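Local coordinates for periplasmic beta-glucosidase (Pseudomonas aeruginosa, PDB 6R5T), which probably hydrolyses terminal, non-reducing beta-D-glucosyl residues of beta-glucosides in the periplasm, releasing beta-D-glucose, as a family 3 glycoside hydrolase, at residues 576-584 with 666-674; 125-133 with 199-208. The protein carries 1 engineered substitution. All coordinates share one frame; numbering follows the deposited sequence. Where two conformers were deposited one is given.

Contact 1: 576-584 with 666-674; sequences VYYNHLNTG and LSRPVKELR
Tyr578, His580 and Leu581 lie against residues 667-673. This joins a loop of the glycosyl hydrolase family 3 C-terminal domain to the fibronectin type III-like domain, at the lead-in to its strand 672-681. Two hydrogen bonds cross directly. Val670 N gives one to His580 O, at 3.0 Å. Leu673 N gives the other to Tyr578 OH, at 2.8 Å, nearly straight (167°) and in the ring plane at its edge. Tyr578 CG sits between its backbone N and carbonyl carbon (chi1 84°), which lays the ring across Lys671 and Leu673. The same hydroxyl also bonds Asp145.

In a CH-pi contact, Val670 CG2 sits over one face of the His580 ring, 4.1 Å from the centroid and 21° off the normal. His580 ND1 bonds Leu581 O at 3.1 Å, in the ring plane, which helps to set the ring's rotation. Lys671 O is buried without a hydrogen-bond partner; Asn579 CA offers it a CH contact at 3.4 Å.

The apolar part is Leu581 CD2 against the Pro669 ring, 4.1 Å from Pro669 CD. The same methyl also touches Ser667 O.

Arg668 forms salt bridges with Glu672 and with Asp661, a magnesium ligand. Ser667 OG bonds His265 O, and Asn582 ND2 bonds Lys264 O, both of the second subunit. Waters bridge the segments: one accepts from Asn582 N at 2.8 Å and donates to Ser667 OG and Arg668 O.

Contact 2: 125-133 with 199-208; sequences PMVDITRDA and RMFQDYLPPY
Tyr208 OH donates a short hydrogen bond to Asp128 OD1, at 2.5 Å. The hydroxyl meets the oxygen on its anti side, 23° out of the carboxylate plane. OD1 in turn lies at the edge of the tyrosine ring. Beside this bond, Val127 CG2 packs on the same tyrosine, 3.6 Å from Tyr208 CD1. Pro207 fills in next to it, with its CB 3.3 Å from Val127 O.

Ile129 leans on Tyr204. Its CG2 sits over one face of the ring, 4.2 Å from the centroid, in a CH-pi contact. CG2 gets there because it stands opposite the backbone N, while CG1 runs toward Asp203 O.

Arg131 reaches across extended from CG to NE, passing Tyr204 OH with its CD. Its NH2 makes a salt bridge to Asp203 OD2 at 3.2 Å. The hydrogen bond within it is weak, and the two flat groups are turned 61° apart. Tyr204 CE1 lies over one face of the guanidinium. Arg131 NH1 stands over the centre of the Arg199 guanidinium, whose plane is nearly perpendicular to its own. A water links Arg131 N and Tyr204 OH, 2.9 Å from each.

Both segments belong to the TIM-barrel domain. Residues 125-133 follow barrel strand 121-122. Residues 199-208 span helices 197-204 and 206-213, which come after the neighbouring strand 172-178.

Around this shell, Asp128 OD2 bonds ND1 of His177, a residue of the glycan pocket, and Leu180 N bonds Tyr208 OH. Asp203, paired with Arg131, and Glu185 of the second subunit, salt-bridged to Arg199, probably offset the like charges of the two arginines. A pi-type turn at 200-204 shapes the helix: Met200 O accepts from both Tyr204 N and Leu205 N.

Overall arrangement
Both segments of contact 2 precede those of contact 1 in the sequence, yet the two contacts touch, with centres 15 Å apart. Tyr577 of 576-584 bridges them. Its CE2 lies 3.6 Å from Arg131 CZ in a cation-pi contact, and its OH lies 3.4 Å from Arg199 NH2. Glu185 of the second subunit bonds both Tyr577 OH and Arg199 NH2, so the dimer interface closes over this junction. Contact 2 lies near the bound sugar: the side chain of Asp128, which holds the pocket residue His177, is about 8 Å from a glucose unit. Contact 1 lies toward the magnesium ion, about 6 Å from the Arg668 side chain. Together they connect the barrel, the C-terminal domain and the fibronectin-like domain.

Contact 1: 576-584 with 666-674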
loop_
_atom_site.group_PDB
_atom_site.type_symbol
_atom_site.label_atom_id
_atom_site.label_comp_id
_atom_site.label_asym_id
_atom_site.label_seq_id
_atom_site.Cartn_x
_atom_site.Cartn_y
_atom_site.Cartn_z
ATOM N N VAL A 576 -7.895 2.723 2.972
ATOM C CA VAL A 576 -8.824 2.850 4.113
ATOM C C VAL A 576 -9.933 1.845 3.851
ATOM O O VAL A 576 -10.464 1.753 2.759
ATOM C CB VAL A 576 -9.408 4.252 4.327
ATOM C CG1 VAL A 576 -8.361 5.196 4.888
ATOM C CG2 VAL A 576 -10.032 4.766 3.051
ATOM N N TYR A 577 -10.232 1.116 4.888
ATOM C CA TYR A 577 -11.324 0.136 4.826
ATOM C C TYR A 577 -11.800 -0.096 6.241
ATOM O O TYR A 577 -11.017 0.055 7.185
ATOM C CB TYR A 577 -10.832 -1.157 4.148
ATOM C CG TYR A 577 -9.568 -1.763 4.698
ATOM C CD1 TYR A 577 -8.318 -1.325 4.282
ATOM C CD2 TYR A 577 -9.600 -2.789 5.630
ATOM C CE1 TYR A 577 -7.150 -1.915 4.730
ATOM C CE2 TYR A 577 -8.446 -3.403 6.081
ATOM C CZ TYR A 577 -7.202 -2.953 5.652
ATOM O OH TYR A 577 -6.057 -3.579 6.082
ATOM N N TYR A 578 -13.035 -0.542 6.415
ATOM C CA TYR A 578 -13.693 -0.498 7.737
ATOM C C TYR A 578 -13.210 -1.645 8.663
ATOM O O TYR A 578 -13.161 -1.439 9.871
ATOM C CB TYR A 578 -15.224 -0.515 7.606
ATOM C CG TYR A 578 -15.742 -1.912 7.463
ATOM C CD1 TYR A 578 -15.731 -2.593 6.256
ATOM C CD2 TYR A 578 -16.166 -2.607 8.593
ATOM C CE1 TYR A 578 -16.134 -3.906 6.156
ATOM C CE2 TYR A 578 -16.564 -3.922 8.501
ATOM C CZ TYR A 578 -16.533 -4.581 7.300
ATOM O OH TYR A 578 -16.816 -5.908 7.231
ATOM N N ASN A 579 -12.810 -2.771 8.107
ATOM C CA ASN A 579 -12.441 -3.975 8.901
ATOM C C ASN A 579 -10.934 -4.027 9.056
ATOM O O ASN A 579 -10.272 -5.048 8.712
ATOM C CB ASN A 579 -13.056 -5.237 8.308
ATOM C CG ASN A 579 -12.736 -5.454 6.846
ATOM O OD1 ASN A 579 -12.482 -4.516 6.089
ATOM N ND2 ASN A 579 -12.797 -6.717 6.399
ATOM N N HIS A 580 -10.396 -2.927 9.537
ATOM C CA HIS A 580 -8.954 -2.810 9.838
ATOM C C HIS A 580 -8.671 -3.275 11.253
ATOM O O HIS A 580 -9.569 -3.433 12.084
ATOM C CB HIS A 580 -8.519 -1.360 9.595
ATOM C CG HIS A 580 -9.236 -0.340 10.418
ATOM N ND1 HIS A 580 -8.958 -0.121 11.760
ATOM C CD2 HIS A 580 -10.318 0.436 10.140
ATOM C CE1 HIS A 580 -9.780 0.820 12.215
ATOM N NE2 HIS A 580 -10.622 1.127 11.301
ATOM N N LEU A 581 -7.391 -3.431 11.535
ATOM C CA LEU A 581 -6.950 -3.829 12.901
ATOM C C LEU A 581 -6.804 -2.587 13.788
ATOM O O LEU A 581 -6.653 -1.424 13.289
ATOM C CB LEU A 581 -5.642 -4.611 12.827
ATOM C CG LEU A 581 -5.630 -5.849 11.937
ATOM C CD1 LEU A 581 -4.342 -6.623 12.112
ATOM C CD2 LEU A 581 -6.833 -6.743 12.163
ATOM N N ASN A 582 -6.849 -2.788 15.100
ATOM C CA ASN A 582 -6.897 -1.653 16.030
ATOM C C ASN A 582 -5.531 -0.952 16.114
ATOM O O ASN A 582 -5.500 0.221 16.354
ATOM C CB ASN A 582 -7.417 -2.127 17.399
ATOM C CG ASN A 582 -7.989 -1.006 18.223
ATOM O OD1 ASN A 582 -8.653 -0.116 17.673
ATOM N ND2 ASN A 582 -7.718 -1.051 19.529
ATOM N N THR A 583 -4.467 -1.696 15.996
ATOM C CA THR A 583 -3.080 -1.334 16.368
ATOM C C THR A 583 -2.985 -1.211 17.904
ATOM O O THR A 583 -3.989 -1.347 18.602
ATOM C CB THR A 583 -2.558 -0.040 15.694
ATOM O OG1 THR A 583 -2.990 1.098 16.442
ATOM C CG2 THR A 583 -2.991 0.058 14.253
ATOM N N GLY A 584 -1.753 -1.015 18.377
ATOM C CA GLY A 584 -1.478 -0.759 19.801
ATOM C C GLY A 584 -1.802 0.649 20.203
ATOM O O GLY A 584 -1.879 0.926 21.388
ATOM N N LEU A 666 -4.719 -14.052 17.088
ATOM C CA LEU A 666 -4.281 -13.026 16.105
ATOM C C LEU A 666 -5.030 -11.737 16.489
ATOM O O LEU A 666 -6.173 -11.812 16.944
ATOM C CB LEU A 666 -4.718 -13.365 14.663
ATOM C CG LEU A 666 -3.986 -14.407 13.845
ATOM C CD1 LEU A 666 -4.327 -14.263 12.390
ATOM C CD2 LEU A 666 -2.492 -14.306 13.996
ATOM N N SER A 667 -4.487 -10.573 16.118
ATOM C CA SER A 667 -5.214 -9.291 16.207
ATOM C C SER A 667 -6.346 -9.300 15.170
ATOM O O SER A 667 -6.056 -9.481 13.975
ATOM C CB SER A 667 -4.252 -8.162 15.927
ATOM O OG SER A 667 -4.894 -6.922 16.170
ATOM N N ARG A 668 -7.594 -9.240 15.611
ATOM C CA ARG A 668 -8.757 -9.344 14.698
ATOM C C ARG A 668 -9.322 -7.948 14.460
ATOM O O ARG A 668 -9.150 -7.016 15.239
ATOM C CB ARG A 668 -9.759 -10.361 15.238
ATOM C CG ARG A 668 -9.130 -11.759 15.258
ATOM C CD ARG A 668 -10.081 -12.901 15.259
ATOM N NE ARG A 668 -11.005 -12.822 14.141
ATOM C CZ ARG A 668 -12.219 -13.331 14.128
ATOM N NH1 ARG A 668 -12.749 -13.985 15.167
ATOM N NH2 ARG A 668 -12.943 -13.220 13.022
ATOM N N PRO A 669 -10.038 -7.785 13.350
ATOM C CA PRO A 669 -10.558 -6.480 12.985
ATOM C C PRO A 669 -11.464 -5.859 14.032
ATOM O O PRO A 669 -12.128 -6.512 14.832
ATOM C CB PRO A 669 -11.291 -6.705 11.679
ATOM C CG PRO A 669 -10.678 -7.952 11.123
ATOM C CD PRO A 669 -10.322 -8.806 12.321
ATOM N N VAL A 670 -11.514 -4.546 14.005
ATOM C CA VAL A 670 -12.364 -3.790 14.963
ATOM C C VAL A 670 -13.854 -4.113 14.727
ATOM O O VAL A 670 -14.611 -4.121 15.722
ATOM C CB VAL A 670 -12.090 -2.289 14.885
ATOM C CG1 VAL A 670 -10.657 -1.997 15.297
ATOM C CG2 VAL A 670 -12.410 -1.740 13.504
ATOM N N LYS A 671 -14.217 -4.449 13.489
ATOM C CA LYS A 671 -15.569 -4.903 13.121
ATOM C C LYS A 671 -15.457 -5.770 11.886
ATOM O O LYS A 671 -14.602 -5.466 11.015
ATOM C CB LYS A 671 -16.438 -3.735 12.604
ATOM C CG LYS A 671 -16.878 -2.822 13.692
ATOM C CD LYS A 671 -17.937 -1.902 13.254
ATOM C CE LYS A 671 -18.489 -1.160 14.439
ATOM N NZ LYS A 671 -17.440 -0.419 15.168
ATOM N N GLU A 672 -16.355 -6.736 11.739
ATOM C CA GLU A 672 -16.431 -7.540 10.519
ATOM C C GLU A 672 -17.921 -7.743 10.198
ATOM O O GLU A 672 -18.652 -8.171 11.097
ATOM C CB GLU A 672 -15.763 -8.899 10.678
ATOM C CG GLU A 672 -14.255 -8.833 10.854
ATOM C CD GLU A 672 -13.557 -10.187 10.753
ATOM O OE1 GLU A 672 -13.725 -10.959 11.723
ATOM O OE2 GLU A 672 -12.839 -10.478 9.732
ATOM N N LEU A 673 -18.380 -7.402 9.006
ATOM C CA LEU A 673 -19.802 -7.623 8.654
ATOM C C LEU A 673 -20.142 -9.118 8.782
ATOM O O LEU A 673 -19.410 -9.951 8.203
ATOM C CB LEU A 673 -20.066 -7.149 7.248
ATOM C CG LEU A 673 -21.522 -7.157 6.814
ATOM C CD1 LEU A 673 -22.311 -6.068 7.509
ATOM C CD2 LEU A 673 -21.583 -6.944 5.322
ATOM N N ARG A 674 -21.254 -9.410 9.440
ATOM C CA ARG A 674 -21.711 -10.805 9.582
ATOM C C ARG A 674 -23.212 -10.909 9.325
ATOM O O ARG A 674 -23.727 -12.006 9.421
ATOM C CB ARG A 674 -21.345 -11.418 10.933
ATOM C CG ARG A 674 -19.878 -11.753 11.086
ATOM C CD ARG A 674 -19.495 -12.831 10.127
ATOM N NE ARG A 674 -18.126 -13.259 10.302
ATOM C CZ ARG A 674 -17.111 -12.870 9.588
ATOM N NH1 ARG A 674 -17.261 -11.936 8.662
ATOM N NH2 ARG A 674 -15.934 -13.459 9.791
HETATM O O HOH W 1 -14.258 -9.124 7.603
HETATM O O HOH W 2 -7.245 -5.373 16.133
HETATM O O HOH W 3 -3.567 -4.523 15.782
#

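Contact 2: 125-133 with 199-208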
loop_
_atom_site.group_PDB
_atom_site.type_symbol
_atom_site.label_atom_id
_atom_site.label_comp_id
_atom_site.label_asym_id
_atom_site.label_seq_id
_atom_site.Cartn_x
_atom_site.Cartn_y
_atom_site.Cartn_z
ATOM N N PRO A 125 -18.876 -14.029 -12.327
ATOM C CA PRO A 125 -18.669 -12.706 -11.714
ATOM C C PRO A 125 -17.186 -12.427 -11.401
ATOM O O PRO A 125 -16.401 -13.320 -11.174
ATOM C CB PRO A 125 -19.443 -12.845 -10.418
ATOM C CG PRO A 125 -19.313 -14.289 -10.048
ATOM C CD PRO A 125 -19.398 -15.001 -11.375
ATOM N N MET A 126 -16.854 -11.147 -11.375
ATOM C CA MET A 126 -15.596 -10.664 -10.788
ATOM C C MET A 126 -15.806 -10.478 -9.300
ATOM O O MET A 126 -16.691 -9.727 -8.926
ATOM C CB MET A 126 -15.204 -9.348 -11.477
ATOM C CG MET A 126 -13.828 -8.815 -11.087
ATOM S SD MET A 126 -13.871 -7.936 -9.533
ATOM C CE MET A 126 -12.421 -6.870 -9.717
ATOM N N VAL A 127 -15.043 -11.184 -8.485
ATOM C CA VAL A 127 -15.242 -11.230 -7.017
ATOM C C VAL A 127 -13.966 -10.906 -6.264
ATOM O O VAL A 127 -13.831 -11.328 -5.091
ATOM C CB VAL A 127 -15.820 -12.595 -6.631
ATOM C CG1 VAL A 127 -17.121 -12.827 -7.398
ATOM C CG2 VAL A 127 -14.881 -13.766 -6.843
ATOM N N ASP A 128 -13.084 -10.131 -6.879
ATOM C CA ASP A 128 -11.840 -9.710 -6.214
ATOM C C ASP A 128 -12.173 -8.664 -5.145
ATOM O O ASP A 128 -12.857 -7.699 -5.456
ATOM C CB ASP A 128 -10.863 -9.160 -7.225
ATOM C CG ASP A 128 -10.629 -10.037 -8.439
ATOM O OD1 ASP A 128 -10.515 -11.240 -8.242
ATOM O OD2 ASP A 128 -10.538 -9.488 -9.519
ATOM N N ILE A 129 -11.721 -8.856 -3.896
ATOM C CA ILE A 129 -11.818 -7.828 -2.840
ATOM C C ILE A 129 -10.967 -6.639 -3.254
ATOM O O ILE A 129 -9.798 -6.806 -3.663
ATOM C CB ILE A 129 -11.322 -8.452 -1.522
ATOM C CG1 ILE A 129 -12.302 -9.543 -1.102
ATOM C CG2 ILE A 129 -11.087 -7.460 -0.417
ATOM C CD1 ILE A 129 -13.664 -9.048 -0.782
ATOM N N THR A 130 -11.491 -5.433 -3.025
ATOM C CA THR A 130 -10.762 -4.189 -3.357
ATOM C C THR A 130 -10.698 -3.240 -2.156
ATOM O O THR A 130 -11.720 -2.795 -1.682
ATOM C CB THR A 130 -11.361 -3.468 -4.556
ATOM O OG1 THR A 130 -12.737 -3.182 -4.276
ATOM C CG2 THR A 130 -11.219 -4.335 -5.798
ATOM N N ARG A 131 -9.475 -3.003 -1.693
ATOM C CA ARG A 131 -9.206 -2.051 -0.593
ATOM C C ARG A 131 -8.421 -0.821 -1.090
ATOM O O ARG A 131 -8.154 0.107 -0.249
ATOM C CB ARG A 131 -8.425 -2.743 0.511
ATOM C CG ARG A 131 -9.215 -3.823 1.227
ATOM C CD ARG A 131 -8.360 -4.532 2.260
ATOM N NE ARG A 131 -9.207 -5.407 3.072
ATOM C CZ ARG A 131 -8.751 -6.295 3.928
ATOM N NH1 ARG A 131 -7.438 -6.411 4.144
ATOM N NH2 ARG A 131 -9.605 -6.999 4.624
ATOM N N ASP A 132 -8.089 -0.758 -2.367
ATOM C CA ASP A 132 -7.251 0.323 -2.924
ATOM C C ASP A 132 -8.042 0.986 -4.029
ATOM O O ASP A 132 -8.131 0.479 -5.126
ATOM C CB ASP A 132 -5.915 -0.204 -3.416
ATOM C CG ASP A 132 -4.908 0.874 -3.794
ATOM O OD1 ASP A 132 -5.323 1.961 -4.301
ATOM O OD2 ASP A 132 -3.693 0.612 -3.500
ATOM N N ALA A 133 -8.581 2.167 -3.713
ATOM C CA ALA A 133 -9.456 2.902 -4.637
ATOM C C ALA A 133 -8.738 3.330 -5.932
ATOM O O ALA A 133 -9.407 3.714 -6.880
ATOM C CB ALA A 133 -10.011 4.124 -3.902
ATOM N N ARG A 199 -4.165 -13.538 5.987
ATOM C CA ARG A 199 -4.976 -12.475 5.317
ATOM C C ARG A 199 -5.615 -13.064 4.043
ATOM O O ARG A 199 -6.798 -12.804 3.721
ATOM C CB ARG A 199 -4.143 -11.237 5.009
ATOM C CG ARG A 199 -4.859 -10.208 4.164
ATOM C CD ARG A 199 -4.064 -8.936 3.925
ATOM N NE ARG A 199 -4.067 -8.075 5.093
ATOM C CZ ARG A 199 -3.642 -6.804 5.079
ATOM N NH1 ARG A 199 -3.114 -6.277 3.999
ATOM N NH2 ARG A 199 -3.725 -6.072 6.158
ATOM N N MET A 200 -4.823 -13.804 3.298
ATOM C CA MET A 200 -5.301 -14.425 2.049
ATOM C C MET A 200 -6.518 -15.305 2.353
ATOM O O MET A 200 -7.594 -15.181 1.715
ATOM C CB MET A 200 -4.145 -15.216 1.421
ATOM C CG MET A 200 -4.331 -15.495 0.008
ATOM S SD MET A 200 -2.978 -16.573 -0.573
ATOM C CE MET A 200 -1.517 -15.590 -0.411
ATOM N N PHE A 201 -6.392 -16.200 3.339
ATOM C CA PHE A 201 -7.454 -17.172 3.640
ATOM C C PHE A 201 -8.680 -16.518 4.262
ATOM O O PHE A 201 -9.818 -16.897 3.931
ATOM C CB PHE A 201 -6.899 -18.307 4.496
ATOM C CG PHE A 201 -6.241 -19.376 3.652
ATOM C CD1 PHE A 201 -4.999 -19.193 3.121
ATOM C CD2 PHE A 201 -7.000 -20.425 3.166
ATOM C CE1 PHE A 201 -4.417 -20.155 2.306
ATOM C CE2 PHE A 201 -6.455 -21.350 2.282
ATOM C CZ PHE A 201 -5.146 -21.231 1.891
ATOM N N GLN A 202 -8.483 -15.582 5.182
ATOM C CA GLN A 202 -9.607 -14.972 5.909
ATOM C C GLN A 202 -10.353 -13.980 5.016
ATOM O O GLN A 202 -11.599 -13.951 5.051
ATOM C CB GLN A 202 -9.099 -14.257 7.158
ATOM C CG GLN A 202 -10.226 -13.801 8.060
ATOM C CD GLN A 202 -10.913 -14.949 8.770
ATOM O OE1 GLN A 202 -10.386 -16.034 8.914
ATOM N NE2 GLN A 202 -12.070 -14.667 9.323
ATOM N N ASP A 203 -9.618 -13.169 4.250
ATOM C CA ASP A 203 -10.250 -11.975 3.637
ATOM C C ASP A 203 -10.347 -12.068 2.107
ATOM O O ASP A 203 -11.317 -11.520 1.561
ATOM C CB ASP A 203 -9.443 -10.727 3.979
ATOM C CG ASP A 203 -9.421 -10.408 5.472
ATOM O OD1 ASP A 203 -10.396 -10.784 6.178
ATOM O OD2 ASP A 203 -8.467 -9.757 5.870
ATOM N N TYR A 204 -9.386 -12.652 1.409
ATOM C CA TYR A 204 -9.314 -12.476 -0.067
ATOM C C TYR A 204 -9.800 -13.716 -0.799
ATOM O O TYR A 204 -10.415 -13.534 -1.851
ATOM C CB TYR A 204 -7.889 -12.127 -0.481
ATOM C CG TYR A 204 -7.567 -10.668 -0.343
ATOM C CD1 TYR A 204 -7.157 -10.110 0.862
ATOM C CD2 TYR A 204 -7.734 -9.807 -1.413
ATOM C CE1 TYR A 204 -6.876 -8.760 0.958
ATOM C CE2 TYR A 204 -7.453 -8.464 -1.337
ATOM C CZ TYR A 204 -7.049 -7.924 -0.121
ATOM O OH TYR A 204 -6.814 -6.582 -0.050
ATOM N N LEU A 205 -9.585 -14.916 -0.279
ATOM C CA LEU A 205 -9.972 -16.147 -1.005
ATOM C C LEU A 205 -11.455 -16.504 -0.865
ATOM O O LEU A 205 -11.972 -17.142 -1.772
ATOM C CB LEU A 205 -9.094 -17.311 -0.563
ATOM C CG LEU A 205 -7.656 -17.260 -1.035
ATOM C CD1 LEU A 205 -6.839 -18.351 -0.330
ATOM C CD2 LEU A 205 -7.572 -17.404 -2.542
ATOM N N PRO A 206 -12.190 -16.208 0.233
ATOM C CA PRO A 206 -13.563 -16.686 0.380
ATOM C C PRO A 206 -14.523 -16.409 -0.774
ATOM O O PRO A 206 -15.364 -17.293 -1.059
ATOM C CB PRO A 206 -14.044 -16.090 1.702
ATOM C CG PRO A 206 -12.779 -15.995 2.498
ATOM C CD PRO A 206 -11.721 -15.582 1.497
ATOM N N PRO A 207 -14.469 -15.265 -1.502
ATOM C CA PRO A 207 -15.400 -15.088 -2.619
ATOM C C PRO A 207 -15.230 -16.094 -3.766
ATOM O O PRO A 207 -16.224 -16.512 -4.350
ATOM C CB PRO A 207 -15.137 -13.671 -3.106
ATOM C CG PRO A 207 -14.576 -13.010 -1.847
ATOM C CD PRO A 207 -13.694 -14.051 -1.197
ATOM N N TYR A 208 -13.999 -16.503 -4.002
ATOM C CA TYR A 208 -13.764 -17.511 -5.066
ATOM C C TYR A 208 -14.298 -18.854 -4.599
ATOM O O TYR A 208 -14.953 -19.542 -5.398
ATOM C CB TYR A 208 -12.300 -17.625 -5.461
ATOM C CG TYR A 208 -11.626 -16.322 -5.755
ATOM C CD1 TYR A 208 -11.812 -15.614 -6.925
ATOM C CD2 TYR A 208 -10.715 -15.836 -4.857
ATOM C CE1 TYR A 208 -11.206 -14.385 -7.133
ATOM C CE2 TYR A 208 -10.065 -14.632 -5.058
ATOM C CZ TYR A 208 -10.305 -13.894 -6.194
ATOM O OH TYR A 208 -9.627 -12.711 -6.406
HETATM O O HOH W 4 -11.363 -11.727 -3.316
HETATM O O HOH W 5 -9.597 -11.334 -3.906
HETATM O O HOH W 6 -7.161 -4.659 -2.173
#